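Local structure of HTH-type transcriptional regulator YgaV (Escherichia coli K12, 3CUO) at residues Lys19-Pro24 and Glu65-Ser70; Ala15-Ala20 and Ile81-Val86; Arg61-Gly66 and Ile77-Lys82. The protein regulates gene expression on a large scale in response to sulfide, acting as both repressor and activator, probably binding DNA through an ArsR-type helix-turn-helix domain. One frame throughout, in Å; residues are numbered along the deposited sequence.

Interaction 1: residues Lys19-Pro24 and Glu65-Ser70; sequences KAMSHP and EGLIDS
The carboxylate of Glu65 is the flat group at this contact, and it meets Ala20 through one oxygen: OE1 stands 4.1 Å from the methyl carbon CB of Ala20. CB and CG of Glu65 each lie 4.0 Å from Ala20 CB, and the bend at chi2 (-65°) brings OE1 back to the same methyl, while the charged end stays on the exposed side.

The rest of the contact is apolar. Leu67 CD1 fits between two neighbours on the helix, 4.0 Å from Ala20 CB and 4.0 Å from Met21 CG. With CG anti to its carbonyl carbon (chi1 -61°), Leu67 turns its branch toward the helix, where CD1 makes the contact. Alanine suits the spot because its short side chain lets the loop after helix 52-64 come close. At the helix end, Ser22 OG donates to Lys19 O at 2.6 Å, tilted 25° from the carbonyl plane, and Ser22 N reaches the same oxygen from the same face.

Helix 11-21 thus ends against the loop leading into strand 68-72. His23 follows as the N-cap of helix 24-33, its ND1 bonded to Lys25 N and its ring edge-to-face with His58. Met21 also touches Leu27 and Leu30 of helix 24-33 and Ile89 of helix 84-97, and packs on Leu18 of the second subunit.

Interaction 2: residues Ala15-Ala20 and Ile81-Val86; sequences AALLKA and IKNEAV
Leu17 supplies the whole of the helix 11-21 side of this contact, its two methyls reaching different residues at the start of helix 84-97. Among the apolar contacts, CD2 of Leu17 rests 4.1 Å from CB of Ala85, and CD1 lies at a looser 4.5 Å from CG2 of Val86. The fork is carried out from the helix with CG anti to the backbone N (chi1 180°), which aims both methyls at 81-86. A branched leucine suits the place because its two methyls can serve three partners, and the small Ala85 lets it come in over the first turn.

The contact of mixed character is with Asn83. Its amide nitrogen ND2 is 3.7 Å from Leu17 CD1, a van der Waals approach of a polar group to a methyl, with the two side chains running obliquely past each other.

The polar bonds lie within 81-86. Asn83 is the N-cap of the last helix, and its amide is held by one of them: OD1 accepts from Ala85 N at 2.9 Å, the donor standing 38° out of the carbonyl plane. Separately, Val86 N bonds to the backbone O of Asn83 at 3.0 Å, part of the first helical turn. Were this asparagine replaced by alanine, Ala85 N would probably lose its capping acceptor, and a gap is likely beside Leu17 CD1.

Around the contact, Leu17 also packs on Leu67, in the loop before strand 68-72, and on Ile89 one turn further along helix 84-97, while Val86 touches Leu30 of helix 24-33. Helices 11-21 and 84-97 are thereby joined close to the dimer interface, where Ala85 meets Val96 of the second subunit.

Interaction 3: residues Arg61-Gly66 and Ile77-Lys82; sequences RMRDEG and ILYSIK
Arg63, near the end of helix 52-64, meets Tyr79 of strand 77-81 in the winged helix-turn-helix fold: the helix is the second of the predicted DNA-binding motif, and the strand pairs with 68-72 as the wing.

Along the strand, Tyr79 is the first residue to touch the helix. Its ring atom CE1 lies 4.0 Å from NH1 of Arg63, and guanidinium and ring planes are only 20° apart, although the approach itself is oblique. Arg63 gets there by leaving the helix with CG anti to the backbone N (chi1 -173°) and then bending at chi3 (49°). Its NH1 also bonds to Ser70 OG, which anchors the guanidinium beside the tyrosine. A long, flexible arginine suits this place, since it can span from helix to sheet, while the aromatic ring is buried and also packs on Ile68.

One residue further on, Ser80 OG bonds to Asp69 OD1 of strand 68-72, a side-chain link between the two paired strands. Lys82 then closes the segment, laying the aliphatic part of its chain by the helix end while its amine leads away. A lysine suits such an exposed position, because its methylenes can pack while the charge remains at the surface.

That end is a Schellman motif at Gly66, whose positive phi is one glycine tolerates readily. The carbonyl oxygen of Gly66 meets the lysine: Gly66 O lies 3.8 Å from Lys82 CD and 3.9 Å from Lys82 CB.

How the interactions relate
Interactions 1 and 2 are buried and share helix 11-21, which meets the loop before strand 68-72 in one and the start of helix 84-97 in the other; both also touch the second subunit. Their chemistry is mainly methyl packing, with polar groups confined to the margins and helix caps. Interaction 3 is only partly buried, touches no other chain, and relies on long cationic side chains beside a ring and a carbonyl. Leu67 ties the three together: its backbone O probably accepts from Lys82 N, so the loop after helix 52-64 joins the helices that also meet the second subunit to the wing.

Interaction 1: residues Lys19-Pro24 and Glu65-Ser70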
loop_
_atom_site.group_PDB
_atom_site.type_symbol
_atom_site.label_atom_id
_atom_site.label_comp_id
_atom_site.label_asym_id
_atom_site.label_seq_id
_atom_site.Cartn_x
_atom_site.Cartn_y
_atom_site.Cartn_z
ATOM N N LYS A 19 -0.584 -4.201 2.815
ATOM C CA LYS A 19 0.177 -4.623 3.990
ATOM C C LYS A 19 1.354 -5.515 3.631
ATOM O O LYS A 19 2.448 -5.345 4.197
ATOM C CB LYS A 19 -0.749 -5.300 4.973
ATOM C CG LYS A 19 -0.042 -5.830 6.221
ATOM C CD LYS A 19 -1.022 -5.879 7.396
ATOM C CE LYS A 19 -0.710 -7.045 8.370
ATOM N NZ LYS A 19 -0.789 -6.606 9.845
ATOM N N ALA A 20 1.162 -6.438 2.659
ATOM C CA ALA A 20 2.254 -7.272 2.210
ATOM C C ALA A 20 3.403 -6.526 1.521
ATOM O O ALA A 20 4.528 -7.023 1.454
ATOM C CB ALA A 20 1.706 -8.434 1.249
ATOM N N MET A 21 3.098 -5.394 0.905
ATOM C CA MET A 21 4.084 -4.615 0.224
ATOM C C MET A 21 4.694 -3.563 1.173
ATOM O O MET A 21 5.635 -2.912 0.793
ATOM C CB MET A 21 3.391 -3.843 -0.944
ATOM C CG MET A 21 2.717 -4.745 -2.035
ATOM S SD MET A 21 2.071 -3.860 -3.535
ATOM C CE MET A 21 3.475 -3.053 -4.195
ATOM N N SER A 22 4.178 -3.396 2.391
ATOM C CA SER A 22 4.539 -2.232 3.245
ATOM C C SER A 22 5.823 -2.331 4.048
ATOM O O SER A 22 5.879 -1.882 5.175
ATOM C CB SER A 22 3.395 -1.884 4.208
ATOM O OG SER A 22 3.019 -2.975 5.025
ATOM N N HIS A 23 6.873 -2.873 3.422
ATOM C CA HIS A 23 8.213 -2.996 4.012
ATOM C C HIS A 23 9.169 -2.474 2.956
ATOM O O HIS A 23 8.937 -2.718 1.776
ATOM C CB HIS A 23 8.503 -4.428 4.373
ATOM C CG HIS A 23 9.794 -4.619 5.125
ATOM N ND1 HIS A 23 11.038 -4.419 4.556
ATOM C CD2 HIS A 23 10.017 -5.031 6.394
ATOM C CE1 HIS A 23 11.968 -4.628 5.463
ATOM N NE2 HIS A 23 11.378 -5.036 6.576
ATOM N N PRO A 24 10.133 -1.601 3.358
ATOM C CA PRO A 24 10.973 -1.018 2.341
ATOM C C PRO A 24 11.780 -2.030 1.507
ATOM O O PRO A 24 11.968 -1.843 0.313
ATOM C CB PRO A 24 11.940 -0.096 3.161
ATOM C CG PRO A 24 11.706 -0.466 4.590
ATOM C CD PRO A 24 10.415 -1.054 4.717
ATOM N N GLU A 65 1.381 -14.631 0.219
ATOM C CA GLU A 65 0.421 -13.561 0.060
ATOM C C GLU A 65 -0.024 -13.283 -1.401
ATOM O O GLU A 65 -0.875 -12.404 -1.656
ATOM C CB GLU A 65 1.022 -12.286 0.703
ATOM C CG GLU A 65 0.820 -12.235 2.189
ATOM C CD GLU A 65 -0.655 -12.127 2.553
ATOM O OE1 GLU A 65 -1.300 -11.103 2.223
ATOM O OE2 GLU A 65 -1.202 -13.097 3.122
ATOM N N GLY A 66 0.542 -14.025 -2.358
ATOM C CA GLY A 66 0.075 -14.014 -3.736
ATOM C C GLY A 66 0.783 -13.032 -4.611
ATOM O O GLY A 66 0.454 -12.922 -5.769
ATOM N N LEU A 67 1.801 -12.348 -4.068
ATOM C CA LEU A 67 2.502 -11.306 -4.778
ATOM C C LEU A 67 3.493 -11.856 -5.808
ATOM O O LEU A 67 3.703 -11.253 -6.845
ATOM C CB LEU A 67 3.333 -10.415 -3.812
ATOM C CG LEU A 67 2.621 -9.643 -2.712
ATOM C CD1 LEU A 67 3.568 -8.620 -2.294
ATOM C CD2 LEU A 67 1.326 -9.096 -3.161
ATOM N N ILE A 68 4.166 -12.942 -5.456
ATOM C CA ILE A 68 5.263 -13.458 -6.288
ATOM C C ILE A 68 5.062 -14.951 -6.427
ATOM O O ILE A 68 4.322 -15.562 -5.665
ATOM C CB ILE A 68 6.640 -13.074 -5.732
ATOM C CG1 ILE A 68 6.902 -13.715 -4.366
ATOM C CG2 ILE A 68 6.849 -11.485 -5.724
ATOM C CD1 ILE A 68 8.301 -13.514 -3.878
ATOM N N ASP A 69 5.635 -15.550 -7.451
ATOM C CA ASP A 69 5.759 -16.966 -7.431
ATOM C C ASP A 69 7.181 -17.426 -7.626
ATOM O O ASP A 69 8.084 -16.600 -7.792
ATOM C CB ASP A 69 4.803 -17.588 -8.424
ATOM C CG ASP A 69 5.150 -17.321 -9.859
ATOM O OD1 ASP A 69 6.013 -16.503 -10.155
ATOM O OD2 ASP A 69 4.475 -17.960 -10.698
ATOM N N SER A 70 7.385 -18.740 -7.548
ATOM C CA SER A 70 8.703 -19.294 -7.549
ATOM C C SER A 70 8.806 -20.503 -8.475
ATOM O O SER A 70 7.828 -21.240 -8.737
ATOM C CB SER A 70 9.182 -19.566 -6.111
ATOM O OG SER A 70 8.388 -20.543 -5.480
#

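Interaction 2: residues Ala15-Ala20 and Ile81-Val86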
loop_
_atom_site.group_PDB
_atom_site.type_symbol
_atom_site.label_atom_id
_atom_site.label_comp_id
_atom_site.label_asym_id
_atom_site.label_seq_id
_atom_site.Cartn_x
_atom_site.Cartn_y
_atom_site.Cartn_z
ATOM N N ALA A 15 -6.362 -3.945 1.401
ATOM C CA ALA A 15 -5.570 -3.727 2.593
ATOM C C ALA A 15 -4.472 -4.754 2.810
ATOM O O ALA A 15 -3.346 -4.432 3.272
ATOM C CB ALA A 15 -6.470 -3.637 3.858
ATOM N N ALA A 16 -4.820 -6.008 2.571
ATOM C CA ALA A 16 -3.902 -7.125 2.619
ATOM C C ALA A 16 -2.748 -7.008 1.607
ATOM O O ALA A 16 -1.613 -7.292 1.924
ATOM C CB ALA A 16 -4.674 -8.433 2.325
ATOM N N LEU A 17 -3.071 -6.639 0.372
ATOM C CA LEU A 17 -2.077 -6.371 -0.623
ATOM C C LEU A 17 -1.133 -5.243 -0.175
ATOM O O LEU A 17 0.074 -5.389 -0.227
ATOM C CB LEU A 17 -2.742 -6.017 -1.914
ATOM C CG LEU A 17 -1.795 -5.697 -3.061
ATOM C CD1 LEU A 17 -1.320 -6.984 -3.706
ATOM C CD2 LEU A 17 -2.501 -4.784 -4.055
ATOM N N LEU A 18 -1.672 -4.119 0.303
ATOM C CA LEU A 18 -0.846 -3.027 0.728
ATOM C C LEU A 18 -0.002 -3.447 1.920
ATOM O O LEU A 18 1.181 -3.140 2.035
ATOM C CB LEU A 18 -1.741 -1.780 1.038
ATOM C CG LEU A 18 -2.521 -1.094 -0.080
ATOM C CD1 LEU A 18 -3.040 0.226 0.492
ATOM C CD2 LEU A 18 -1.690 -0.877 -1.362
ATOM N N LYS A 19 -0.584 -4.201 2.815
ATOM C CA LYS A 19 0.177 -4.623 3.990
ATOM C C LYS A 19 1.354 -5.515 3.631
ATOM O O LYS A 19 2.448 -5.345 4.197
ATOM C CB LYS A 19 -0.749 -5.300 4.973
ATOM C CG LYS A 19 -0.042 -5.830 6.221
ATOM C CD LYS A 19 -1.022 -5.879 7.396
ATOM C CE LYS A 19 -0.710 -7.045 8.370
ATOM N NZ LYS A 19 -0.789 -6.606 9.845
ATOM N N ALA A 20 1.162 -6.438 2.659
ATOM C CA ALA A 20 2.254 -7.272 2.210
ATOM C C ALA A 20 3.403 -6.526 1.521
ATOM O O ALA A 20 4.528 -7.023 1.454
ATOM C CB ALA A 20 1.706 -8.434 1.249
ATOM N N ILE A 81 7.349 -11.736 -10.263
ATOM C CA ILE A 81 6.078 -11.128 -9.886
ATOM C C ILE A 81 4.973 -11.929 -10.478
ATOM O O ILE A 81 5.047 -12.251 -11.619
ATOM C CB ILE A 81 5.980 -9.613 -10.185
ATOM C CG1 ILE A 81 6.796 -8.883 -9.101
ATOM C CG2 ILE A 81 4.448 -9.140 -10.102
ATOM C CD1 ILE A 81 7.424 -7.682 -9.474
ATOM N N LYS A 82 3.989 -12.278 -9.639
ATOM C CA LYS A 82 2.785 -12.989 -9.998
ATOM C C LYS A 82 1.587 -12.042 -10.142
ATOM O O LYS A 82 0.921 -12.064 -11.134
ATOM C CB LYS A 82 2.405 -14.035 -8.915
ATOM C CG LYS A 82 1.304 -15.084 -9.411
ATOM C CD LYS A 82 0.575 -15.757 -8.287
ATOM C CE LYS A 82 -0.806 -16.301 -8.732
ATOM N NZ LYS A 82 -0.652 -17.415 -9.781
ATOM N N ASN A 83 1.332 -11.221 -9.121
ATOM C CA ASN A 83 0.144 -10.350 -9.079
ATOM C C ASN A 83 0.437 -9.065 -9.847
ATOM O O ASN A 83 1.284 -8.256 -9.439
ATOM C CB ASN A 83 -0.187 -10.033 -7.616
ATOM C CG ASN A 83 -1.480 -9.391 -7.471
ATOM O OD1 ASN A 83 -1.943 -8.779 -8.429
ATOM N ND2 ASN A 83 -2.134 -9.543 -6.298
ATOM N N GLU A 84 -0.277 -8.813 -10.925
ATOM C CA GLU A 84 0.005 -7.628 -11.693
ATOM C C GLU A 84 -0.371 -6.343 -10.959
ATOM O O GLU A 84 0.182 -5.342 -11.287
ATOM C CB GLU A 84 -0.564 -7.701 -13.107
ATOM C CG GLU A 84 0.471 -8.305 -14.110
ATOM C CD GLU A 84 -0.170 -8.713 -15.460
ATOM O OE1 GLU A 84 -1.375 -8.395 -15.687
ATOM O OE2 GLU A 84 0.503 -9.377 -16.304
ATOM N N ALA A 85 -1.290 -6.397 -9.984
ATOM C CA ALA A 85 -1.541 -5.299 -9.074
ATOM C C ALA A 85 -0.266 -4.718 -8.436
ATOM O O ALA A 85 -0.223 -3.544 -8.099
ATOM C CB ALA A 85 -2.504 -5.716 -8.009
ATOM N N VAL A 86 0.750 -5.570 -8.293
ATOM C CA VAL A 86 2.040 -5.187 -7.752
ATOM C C VAL A 86 2.687 -4.231 -8.703
ATOM O O VAL A 86 3.116 -3.165 -8.322
ATOM C CB VAL A 86 2.955 -6.413 -7.450
ATOM C CG1 VAL A 86 4.335 -5.936 -7.175
ATOM C CG2 VAL A 86 2.366 -7.228 -6.273
#

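Interaction 3: residues Arg61-Gly66 and Ile77-Lys82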
loop_
_atom_site.group_PDB
_atom_site.type_symbol
_atom_site.label_atom_id
_atom_site.label_comp_id
_atom_site.label_asym_id
_atom_site.label_seq_id
_atom_site.Cartn_x
_atom_site.Cartn_y
_atom_site.Cartn_z
ATOM N N ARG A 61 7.011 -15.332 2.485
ATOM C CA ARG A 61 5.814 -14.652 2.903
ATOM C C ARG A 61 5.116 -13.929 1.743
ATOM O O ARG A 61 3.916 -14.000 1.650
ATOM C CB ARG A 61 6.097 -13.665 4.077
ATOM C CG ARG A 61 6.929 -14.284 5.253
ATOM C CD ARG A 61 6.982 -13.301 6.423
ATOM N NE ARG A 61 8.103 -13.433 7.388
ATOM C CZ ARG A 61 9.055 -12.497 7.618
ATOM N NH1 ARG A 61 9.130 -11.350 6.934
ATOM N NH2 ARG A 61 10.001 -12.745 8.528
ATOM N N MET A 62 5.843 -13.244 0.869
ATOM C CA MET A 62 5.197 -12.596 -0.266
ATOM C C MET A 62 4.562 -13.604 -1.241
ATOM O O MET A 62 3.541 -13.328 -1.840
ATOM C CB MET A 62 6.197 -11.698 -0.990
ATOM C CG MET A 62 6.482 -10.397 -0.238
ATOM S SD MET A 62 7.410 -9.134 -1.153
ATOM C CE MET A 62 8.938 -10.010 -0.862
ATOM N N ARG A 63 5.160 -14.773 -1.374
ATOM C CA ARG A 63 4.587 -15.856 -2.236
ATOM C C ARG A 63 3.272 -16.319 -1.635
ATOM O O ARG A 63 2.273 -16.448 -2.323
ATOM C CB ARG A 63 5.570 -17.026 -2.356
ATOM C CG ARG A 63 5.101 -18.110 -3.397
ATOM C CD ARG A 63 6.028 -19.263 -3.460
ATOM N NE ARG A 63 6.346 -19.783 -2.137
ATOM C CZ ARG A 63 7.557 -20.128 -1.716
ATOM N NH1 ARG A 63 8.614 -20.038 -2.510
ATOM N NH2 ARG A 63 7.708 -20.545 -0.477
ATOM N N ASP A 64 3.308 -16.597 -0.337
ATOM C CA ASP A 64 2.105 -16.934 0.435
ATOM C C ASP A 64 1.019 -15.888 0.366
ATOM O O ASP A 64 -0.108 -16.235 0.398
ATOM C CB ASP A 64 2.395 -17.098 1.907
ATOM C CG ASP A 64 3.101 -18.356 2.223
ATOM O OD1 ASP A 64 2.921 -19.393 1.527
ATOM O OD2 ASP A 64 3.831 -18.300 3.239
ATOM N N GLU A 65 1.381 -14.631 0.219
ATOM C CA GLU A 65 0.421 -13.561 0.060
ATOM C C GLU A 65 -0.024 -13.283 -1.401
ATOM O O GLU A 65 -0.875 -12.404 -1.656
ATOM C CB GLU A 65 1.022 -12.286 0.703
ATOM C CG GLU A 65 0.820 -12.235 2.189
ATOM C CD GLU A 65 -0.655 -12.127 2.553
ATOM O OE1 GLU A 65 -1.300 -11.103 2.223
ATOM O OE2 GLU A 65 -1.202 -13.097 3.122
ATOM N N GLY A 66 0.542 -14.025 -2.358
ATOM C CA GLY A 66 0.075 -14.014 -3.736
ATOM C C GLY A 66 0.783 -13.032 -4.611
ATOM O O GLY A 66 0.454 -12.922 -5.769
ATOM N N ILE A 77 16.086 -21.796 -6.545
ATOM C CA ILE A 77 14.741 -21.246 -6.622
ATOM C C ILE A 77 14.878 -19.851 -7.155
ATOM O O ILE A 77 15.707 -19.043 -6.657
ATOM C CB ILE A 77 14.020 -21.182 -5.251
ATOM C CG1 ILE A 77 14.024 -22.523 -4.543
ATOM C CG2 ILE A 77 12.587 -20.613 -5.361
ATOM C CD1 ILE A 77 14.547 -22.413 -3.141
ATOM N N LEU A 78 14.018 -19.544 -8.107
ATOM C CA LEU A 78 13.939 -18.248 -8.735
ATOM C C LEU A 78 12.526 -17.691 -8.543
ATOM O O LEU A 78 11.566 -18.433 -8.586
ATOM C CB LEU A 78 14.205 -18.410 -10.239
ATOM C CG LEU A 78 15.503 -19.135 -10.658
ATOM C CD1 LEU A 78 15.595 -19.278 -12.190
ATOM C CD2 LEU A 78 16.775 -18.428 -10.088
ATOM N N TYR A 79 12.425 -16.362 -8.425
ATOM C CA TYR A 79 11.253 -15.684 -8.098
ATOM C C TYR A 79 10.882 -14.679 -9.201
ATOM O O TYR A 79 11.764 -14.103 -9.863
ATOM C CB TYR A 79 11.437 -14.941 -6.744
ATOM C CG TYR A 79 11.811 -15.859 -5.591
ATOM C CD1 TYR A 79 10.841 -16.371 -4.761
ATOM C CD2 TYR A 79 13.120 -16.210 -5.355
ATOM C CE1 TYR A 79 11.172 -17.217 -3.730
ATOM C CE2 TYR A 79 13.452 -17.078 -4.315
ATOM C CZ TYR A 79 12.444 -17.556 -3.505
ATOM O OH TYR A 79 12.706 -18.383 -2.414
ATOM N N SER A 80 9.580 -14.482 -9.359
ATOM C CA SER A 80 9.005 -13.551 -10.323
ATOM C C SER A 80 7.712 -12.913 -9.751
ATOM O O SER A 80 7.030 -13.471 -8.866
ATOM C CB SER A 80 8.814 -14.298 -11.678
ATOM O OG SER A 80 7.477 -14.736 -11.788
ATOM N N ILE A 81 7.349 -11.736 -10.263
ATOM C CA ILE A 81 6.078 -11.128 -9.886
ATOM C C ILE A 81 4.973 -11.929 -10.478
ATOM O O ILE A 81 5.047 -12.251 -11.619
ATOM C CB ILE A 81 5.980 -9.613 -10.185
ATOM C CG1 ILE A 81 6.796 -8.883 -9.101
ATOM C CG2 ILE A 81 4.448 -9.140 -10.102
ATOM C CD1 ILE A 81 7.424 -7.682 -9.474
ATOM N N LYS A 82 3.989 -12.278 -9.639
ATOM C CA LYS A 82 2.785 -12.989 -9.998
ATOM C C LYS A 82 1.587 -12.042 -10.142
ATOM O O LYS A 82 0.921 -12.064 -11.134
ATOM C CB LYS A 82 2.405 -14.035 -8.915
ATOM C CG LYS A 82 1.304 -15.084 -9.411
ATOM C CD LYS A 82 0.575 -15.757 -8.287
ATOM C CE LYS A 82 -0.806 -16.301 -8.732
ATOM N NZ LYS A 82 -0.652 -17.415 -9.781
#